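PDB 6Y0R: chitooligosaccharide oxidase from Gibberella zeae, which oxidises the C1 hydroxyl of chitooligosaccharides to the corresponding lactones, passing the electrons through a bicovalently bound FAD to molecular oxygen to give hydrogen peroxide. Local coordinates for residues 229-240 with 303-312. Residues are numbered along the deposited sequence; the frame is centred on the assembly and turned at random.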
loop_
_atom_site.group_PDB
_atom_site.type_symbol
_atom_site.label_atom_id
_atom_site.label_comp_id
_atom_site.label_asym_id
_atom_site.label_seq_id
_atom_site.Cartn_x
_atom_site.Cartn_y
_atom_site.Cartn_z
ATOM N N ALA A 229 21.352 0.803 -3.658
ATOM C CA ALA A 229 20.689 -0.471 -4.023
ATOM C C ALA A 229 21.651 -1.588 -3.685
ATOM O O ALA A 229 22.802 -1.584 -4.160
ATOM C CB ALA A 229 20.315 -0.447 -5.470
ATOM N N PRO A 230 21.242 -2.563 -2.846
ATOM C CA PRO A 230 22.134 -3.636 -2.449
ATOM C C PRO A 230 22.711 -4.409 -3.644
ATOM O O PRO A 230 21.979 -4.775 -4.583
ATOM C CB PRO A 230 21.273 -4.581 -1.617
ATOM C CG PRO A 230 20.116 -3.715 -1.129
ATOM C CD PRO A 230 19.953 -2.600 -2.125
ATOM N N GLU A 231 24.021 -4.632 -3.592
ATOM C CA GLU A 231 24.722 -5.542 -4.534
ATOM C C GLU A 231 24.350 -7.000 -4.226
ATOM O O GLU A 231 24.256 -7.816 -5.128
ATOM C CB GLU A 231 26.227 -5.290 -4.399
ATOM C CG GLU A 231 27.079 -6.230 -5.217
ATOM C CD GLU A 231 26.959 -6.123 -6.734
ATOM O OE1 GLU A 231 26.365 -5.133 -7.228
ATOM O OE2 GLU A 231 27.439 -7.054 -7.415
ATOM N N LYS A 232 24.190 -7.322 -2.954
ATOM C CA LYS A 232 23.903 -8.676 -2.466
ATOM C C LYS A 232 22.694 -8.597 -1.532
ATOM O O LYS A 232 22.794 -8.005 -0.432
ATOM C CB LYS A 232 25.118 -9.271 -1.768
ATOM C CG LYS A 232 26.302 -9.589 -2.692
ATOM C CD LYS A 232 27.509 -10.070 -1.958
ATOM C CE LYS A 232 28.691 -10.374 -2.864
ATOM N NZ LYS A 232 29.323 -9.153 -3.436
ATOM N N ILE A 233 21.622 -9.254 -1.941
ATOM C CA ILE A 233 20.376 -9.299 -1.144
ATOM C C ILE A 233 19.824 -10.684 -1.400
ATOM O O ILE A 233 19.788 -11.118 -2.544
ATOM C CB ILE A 233 19.400 -8.142 -1.453
ATOM C CG1 ILE A 233 18.127 -8.332 -0.626
ATOM C CG2 ILE A 233 19.066 -7.991 -2.928
ATOM C CD1 ILE A 233 17.369 -7.061 -0.382
ATOM N N THR A 234 19.487 -11.385 -0.340
ATOM C CA THR A 234 19.119 -12.800 -0.402
ATOM C C THR A 234 17.617 -12.946 -0.162
ATOM O O THR A 234 17.186 -12.709 0.961
ATOM C CB THR A 234 19.953 -13.595 0.601
ATOM O OG1 THR A 234 21.337 -13.366 0.317
ATOM C CG2 THR A 234 19.647 -15.071 0.558
ATOM N N TYR A 235 16.902 -13.503 -1.122
ATOM C CA TYR A 235 15.490 -13.893 -0.903
ATOM C C TYR A 235 15.511 -15.303 -0.373
ATOM O O TYR A 235 16.455 -16.078 -0.646
ATOM C CB TYR A 235 14.621 -13.711 -2.134
ATOM C CG TYR A 235 14.983 -14.519 -3.339
ATOM C CD1 TYR A 235 14.555 -15.824 -3.461
ATOM C CD2 TYR A 235 15.603 -13.904 -4.418
ATOM C CE1 TYR A 235 14.792 -16.539 -4.628
ATOM C CE2 TYR A 235 15.853 -14.613 -5.582
ATOM C CZ TYR A 235 15.476 -15.942 -5.670
ATOM O OH TYR A 235 15.705 -16.680 -6.815
ATOM N N PHE A 236 14.510 -15.638 0.426
ATOM C CA PHE A 236 14.484 -16.963 1.057
ATOM C C PHE A 236 13.045 -17.395 1.292
ATOM O O PHE A 236 12.126 -16.596 1.304
ATOM C CB PHE A 236 15.276 -16.987 2.357
ATOM C CG PHE A 236 14.781 -16.086 3.460
ATOM C CD1 PHE A 236 15.217 -14.774 3.567
ATOM C CD2 PHE A 236 13.852 -16.559 4.385
ATOM C CE1 PHE A 236 14.746 -13.954 4.580
ATOM C CE2 PHE A 236 13.386 -15.734 5.399
ATOM C CZ PHE A 236 13.835 -14.429 5.488
ATOM N N ASP A 237 12.905 -18.707 1.439
ATOM C CA ASP A 237 11.618 -19.377 1.690
ATOM C C ASP A 237 11.855 -20.535 2.643
ATOM O O ASP A 237 12.927 -21.177 2.577
ATOM C CB ASP A 237 10.992 -19.826 0.371
ATOM C CG ASP A 237 10.614 -18.658 -0.528
ATOM O OD1 ASP A 237 9.516 -18.046 -0.297
ATOM O OD2 ASP A 237 11.466 -18.279 -1.377
ATOM N N ILE A 238 10.864 -20.782 3.481
ATOM C CA ILE A 238 10.841 -21.957 4.388
ATOM C C ILE A 238 9.497 -22.638 4.211
ATOM O O ILE A 238 8.465 -22.065 4.597
ATOM C CB ILE A 238 11.089 -21.600 5.858
ATOM C CG1 ILE A 238 12.269 -20.650 6.044
ATOM C CG2 ILE A 238 11.309 -22.879 6.628
ATOM C CD1 ILE A 238 12.499 -20.221 7.454
ATOM N N GLY A 239 9.536 -23.850 3.650
ATOM C CA GLY A 239 8.353 -24.691 3.483
ATOM C C GLY A 239 8.043 -25.346 4.804
ATOM O O GLY A 239 8.972 -25.749 5.497
ATOM N N LEU A 240 6.775 -25.387 5.156
ATOM C CA LEU A 240 6.331 -25.903 6.463
ATOM C C LEU A 240 5.267 -26.971 6.242
ATOM O O LEU A 240 4.533 -26.883 5.260
ATOM C CB LEU A 240 5.788 -24.774 7.343
ATOM C CG LEU A 240 6.802 -23.718 7.792
ATOM C CD1 LEU A 240 6.105 -22.587 8.531
ATOM C CD2 LEU A 240 7.884 -24.344 8.658
ATOM N N VAL A 303 12.666 -28.413 9.019
ATOM C CA VAL A 303 12.477 -27.483 7.872
ATOM C C VAL A 303 13.841 -27.252 7.216
ATOM O O VAL A 303 14.880 -27.197 7.952
ATOM C CB VAL A 303 11.816 -26.176 8.336
ATOM C CG1 VAL A 303 10.510 -26.445 9.041
ATOM C CG2 VAL A 303 12.740 -25.339 9.214
ATOM N N GLN A 304 13.814 -26.960 5.920
ATOM C CA GLN A 304 14.969 -26.505 5.101
ATOM C C GLN A 304 14.680 -25.078 4.598
ATOM O O GLN A 304 13.551 -24.797 4.165
ATOM C CB GLN A 304 15.188 -27.424 3.893
ATOM C CG GLN A 304 16.551 -27.279 3.203
ATOM C CD GLN A 304 16.596 -27.290 1.679
ATOM O OE1 GLN A 304 15.668 -27.699 0.968
ATOM N NE2 GLN A 304 17.717 -26.820 1.148
ATOM N N VAL A 305 15.683 -24.235 4.706
ATOM C CA VAL A 305 15.657 -22.879 4.111
ATOM C C VAL A 305 16.137 -23.019 2.670
ATOM O O VAL A 305 17.234 -23.581 2.475
ATOM C CB VAL A 305 16.567 -21.944 4.902
ATOM C CG1 VAL A 305 16.707 -20.577 4.267
ATOM C CG2 VAL A 305 16.073 -21.828 6.341
ATOM N N THR A 306 15.379 -22.485 1.731
ATOM C CA THR A 306 15.862 -22.250 0.350
ATOM C C THR A 306 16.195 -20.766 0.241
ATOM O O THR A 306 15.493 -19.944 0.823
ATOM C CB THR A 306 14.873 -22.709 -0.716
ATOM O OG1 THR A 306 13.683 -21.933 -0.620
ATOM C CG2 THR A 306 14.544 -24.188 -0.613
ATOM N N ALA A 307 17.255 -20.409 -0.463
ATOM C CA ALA A 307 17.732 -19.011 -0.489
ATOM C C ALA A 307 18.617 -18.773 -1.700
ATOM O O ALA A 307 19.402 -19.692 -2.132
ATOM C CB ALA A 307 18.464 -18.675 0.777
ATOM N N THR A 308 18.518 -17.576 -2.224
ATOM C CA THR A 308 19.310 -17.166 -3.396
ATOM C C THR A 308 19.757 -15.730 -3.200
ATOM O O THR A 308 18.906 -14.876 -2.928
ATOM C CB THR A 308 18.525 -17.318 -4.695
ATOM O OG1 THR A 308 18.064 -18.662 -4.844
ATOM C CG2 THR A 308 19.381 -16.929 -5.877
ATOM N N THR A 309 21.050 -15.479 -3.386
ATOM C CA THR A 309 21.565 -14.104 -3.358
ATOM C C THR A 309 21.516 -13.527 -4.771
ATOM O O THR A 309 22.126 -14.136 -5.716
ATOM C CB THR A 309 22.969 -14.048 -2.764
ATOM O OG1 THR A 309 22.941 -14.672 -1.486
ATOM C CG2 THR A 309 23.482 -12.636 -2.609
ATOM N N VAL A 310 20.962 -12.348 -4.881
ATOM C CA VAL A 310 20.841 -11.562 -6.133
ATOM C C VAL A 310 21.218 -10.117 -5.810
ATOM O O VAL A 310 21.642 -9.833 -4.681
ATOM C CB VAL A 310 19.421 -11.699 -6.700
ATOM C CG1 VAL A 310 19.145 -13.113 -7.163
ATOM C CG2 VAL A 310 18.365 -11.277 -5.699
ATOM N N ASP A 311 21.125 -9.228 -6.783
ATOM C CA ASP A 311 21.240 -7.777 -6.553
ATOM C C ASP A 311 19.831 -7.214 -6.469
ATOM O O ASP A 311 18.837 -7.944 -6.660
ATOM C CB ASP A 311 22.152 -7.109 -7.593
ATOM C CG ASP A 311 21.621 -7.147 -9.006
ATOM O OD1 ASP A 311 20.371 -7.109 -9.198
ATOM O OD2 ASP A 311 22.478 -7.200 -9.917
ATOM N N TRP A 312 19.741 -5.956 -6.119
ATOM C CA TRP A 312 18.441 -5.298 -5.893
ATOM C C TRP A 312 17.498 -5.489 -7.084
ATOM O O TRP A 312 16.314 -5.832 -6.929
ATOM C CB TRP A 312 18.702 -3.823 -5.594
ATOM C CG TRP A 312 17.438 -3.058 -5.435
ATOM C CD1 TRP A 312 16.880 -2.146 -6.275
ATOM C CD2 TRP A 312 16.512 -3.231 -4.357
ATOM N NE1 TRP A 312 15.679 -1.720 -5.785
ATOM C CE2 TRP A 312 15.441 -2.344 -4.594
ATOM C CE3 TRP A 312 16.497 -4.061 -3.230
ATOM C CZ2 TRP A 312 14.367 -2.224 -3.718
ATOM C CZ3 TRP A 312 15.454 -3.916 -2.354
ATOM C CH2 TRP A 312 14.409 -3.025 -2.597
HETATM O O HOH W 1 25.218 -5.346 -9.725
HETATM O O HOH W 2 25.444 -8.312 -8.671
HETATM O O HOH W 3 13.872 -19.451 -1.872
HETATM O O HOH W 4 11.239 -27.168 4.944
HETATM O O HOH W 5 11.858 -24.915 2.375
#
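Thr-234 OG1 has two partners: Thr-309 OG1 lies 2.7 Å from it across the strand pair, and the carbonyl oxygen of Gly-284 makes a further hydrogen bond. Both threonines set OG1 beside their own backbone N (chi1 -56° and -54°), which brings the two hydroxyls together at this non-hydrogen-bonded pair, while Thr-234 CG2 rests on Ala-307 CB. Around them strands 233-239 and 305-310 run antiparallel. Ile-233 with Val-310, Tyr-235 with Thr-308 and Asp-237 with Thr-306 each exchange two backbone bonds, the shortest being Ile-233 N to Val-310 O at 2.8 Å. On the face of these three pairs, the Tyr-235 ring lies alongside Thr-308, whose CB sits over it in a CH-pi contact, 3.9 Å from the centroid. His-318 stacks with the same ring, and Leu-315 of helix 312-320 packs against Tyr-235, Val-310 and Ile-233. The other face carries Phe-236, whose CB meets Ala-307 CB at 3.9 Å; its ring turns away toward Leu-289 and Leu-293 of helix 286-300. Farther along, Ile-238 CG2 touches Val-303 CB at 3.7 Å. Direct pairing gives way there to water: one molecule links Gly-239 O with Gln-304 N, another Gly-239 N with Gln-304 O. At the opposite end, Trp-312 N reaches Pro-230 O at 3.0 Å, and Trp-312 CB packs on Ala-229 CB and Pro-230 CD. With CG anti to the backbone N (chi1 176°), the indole presents its edge to Ile-233 CD1. Asp-311 then N-caps helix 312-320, its OD1 accepting from Gly-314 N. Strand 305-310 forms the outer edge of an antiparallel seven-stranded sheet with helices packed on it, consistent with the substrate-binding domain of flavoenzymes in this berberine bridge enzyme-like family.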